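Local coordinates for protein probable TonB-dependent siderophore receptor PirA (Acinetobacter baumannii, PDB 5FR8) that probably takes up iron across the outer membrane by binding ferric siderophores, possibly including ferric enterobactin, as a TonB-dependent receptor, at residues G224-G229 with R709-I714. Numbering follows the deposited sequence.
Sequences GSTAAG and RDSNSI
Ser225 and Ser711 exemplify how two irregular loops are stitched together by hydroxyls that bond to the opposing backbone. Ser225 OG, anti to its own backbone N (chi1 179°), donates to the carbonyl O of Arg709 at 2.7 Å and accepts the backbone N-H of Ser711, whose N is equally close. Two short bonds grip this buried hydroxyl, and a weak one from Ala227 N adds to them. Ser711 OG in turn accepts the backbone N-H of Thr226, N to OG 3.1 Å and nearly straight at 166°.

A hydrogen bond from a charged side chain lies farther along. The chain of Arg709 runs extended from CG to NE, alongside the methyl of Ala227, and its NH1 meets the carbonyl O of Ala228 at 2.9 Å, that oxygen sitting at the edge of the guanidinium, close to its plane. NH1 is also in a salt bridge with Asp268, and is so held from two residues.

Apolar contact is modest. Ala227 CB rests over one guanidinium face, toward its rim, 3.8 Å from Arg709 NE, and touches Ser711 CB at 4.0 Å.

Thr226 OG1 bonds to Asn272 O, in the loop after strand 250-264. By family topology the contact joins two extracellular loops of the TonB-dependent receptor barrel, 201-212 to 232-247 and 693-700 to 724-731, with strands 167-177 and 185-195 standing between their hairpins.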
loop_
_atom_site.group_PDB
_atom_site.type_symbol
_atom_site.label_atom_id
_atom_site.label_comp_id
_atom_site.label_asym_id
_atom_site.label_seq_id
_atom_site.Cartn_x
_atom_site.Cartn_y
_atom_site.Cartn_z
ATOM N N GLY A 224 11.864 -11.673 -25.740
ATOM C CA GLY A 224 12.288 -10.409 -26.356
ATOM C C GLY A 224 12.201 -9.204 -25.441
ATOM O O GLY A 224 12.159 -8.069 -25.911
ATOM N N SER A 225 12.183 -9.439 -24.129
ATOM C CA SER A 225 11.871 -8.395 -23.155
ATOM C C SER A 225 13.106 -7.979 -22.356
ATOM O O SER A 225 13.926 -8.817 -21.939
ATOM C CB SER A 225 10.744 -8.841 -22.198
ATOM O OG SER A 225 10.443 -7.838 -21.222
ATOM N N THR A 226 13.200 -6.666 -22.137
ATOM C CA THR A 226 14.306 -6.057 -21.423
ATOM C C THR A 226 13.920 -5.623 -20.010
ATOM O O THR A 226 14.729 -5.037 -19.292
ATOM C CB THR A 226 14.775 -4.814 -22.172
ATOM O OG1 THR A 226 13.622 -4.026 -22.507
ATOM C CG2 THR A 226 15.541 -5.210 -23.444
ATOM N N ALA A 227 12.685 -5.915 -19.617
ATOM C CA ALA A 227 12.232 -5.542 -18.291
ATOM C C ALA A 227 12.854 -6.449 -17.265
ATOM O O ALA A 227 13.051 -7.629 -17.521
ATOM C CB ALA A 227 10.727 -5.607 -18.188
ATOM N N ALA A 228 13.160 -5.886 -16.102
ATOM C CA ALA A 228 13.747 -6.649 -15.029
ATOM C C ALA A 228 12.710 -7.490 -14.304
ATOM O O ALA A 228 11.518 -7.167 -14.295
ATOM C CB ALA A 228 14.406 -5.708 -14.050
ATOM N N GLY A 229 13.185 -8.558 -13.672
ATOM C CA GLY A 229 12.361 -9.380 -12.798
ATOM C C GLY A 229 12.220 -8.708 -11.450
ATOM O O GLY A 229 12.417 -7.497 -11.312
ATOM N N ARG A 709 7.635 -10.908 -17.532
ATOM C CA ARG A 709 7.281 -9.509 -17.731
ATOM C C ARG A 709 7.760 -9.022 -19.082
ATOM O O ARG A 709 8.944 -9.137 -19.414
ATOM C CB ARG A 709 7.871 -8.638 -16.631
ATOM C CG ARG A 709 7.524 -7.164 -16.742
ATOM C CD ARG A 709 8.137 -6.455 -15.559
ATOM N NE ARG A 709 8.051 -4.997 -15.612
ATOM C CZ ARG A 709 8.968 -4.188 -15.088
ATOM N NH1 ARG A 709 10.060 -4.696 -14.500
ATOM N NH2 ARG A 709 8.794 -2.871 -15.165
ATOM N N ASP A 710 6.818 -8.479 -19.843
ATOM C CA ASP A 710 7.050 -8.073 -21.215
ATOM C C ASP A 710 7.243 -6.578 -21.222
ATOM O O ASP A 710 6.337 -5.841 -20.849
ATOM C CB ASP A 710 5.827 -8.448 -22.045
ATOM C CG ASP A 710 6.056 -8.350 -23.531
ATOM O OD1 ASP A 710 6.948 -7.591 -23.944
ATOM O OD2 ASP A 710 5.320 -9.034 -24.290
ATOM N N SER A 711 8.428 -6.138 -21.632
ATOM C CA SER A 711 8.673 -4.720 -21.839
ATOM C C SER A 711 7.923 -4.168 -23.041
ATOM O O SER A 711 7.553 -2.995 -23.050
ATOM C CB SER A 711 10.153 -4.455 -22.015
ATOM O OG SER A 711 10.639 -5.217 -23.097
ATOM N N ASN A 712 7.690 -4.995 -24.053
ATOM C CA ASN A 712 6.926 -4.549 -25.229
ATOM C C ASN A 712 5.386 -4.581 -25.086
ATOM O O ASN A 712 4.679 -4.550 -26.077
ATOM C CB ASN A 712 7.333 -5.364 -26.441
ATOM C CG ASN A 712 8.806 -5.252 -26.737
ATOM O OD1 ASN A 712 9.521 -6.259 -26.804
ATOM N ND2 ASN A 712 9.276 -4.021 -26.921
ATOM N N SER A 713 4.875 -4.641 -23.864
ATOM C CA SER A 713 3.439 -4.639 -23.646
ATOM C C SER A 713 3.109 -3.678 -22.535
ATOM O O SER A 713 3.977 -3.323 -21.750
ATOM C CB SER A 713 2.947 -6.024 -23.231
ATOM O OG SER A 713 1.811 -5.911 -22.380
ATOM N N ILE A 714 1.849 -3.265 -22.452
ATOM C CA ILE A 714 1.403 -2.434 -21.318
ATOM C C ILE A 714 0.321 -3.172 -20.510
ATOM O O ILE A 714 -0.273 -2.622 -19.584
ATOM C CB ILE A 714 0.941 -1.051 -21.783
ATOM C CG1 ILE A 714 -0.103 -1.174 -22.872
ATOM C CG2 ILE A 714 2.112 -0.275 -22.353
ATOM C CD1 ILE A 714 -0.670 0.160 -23.288
#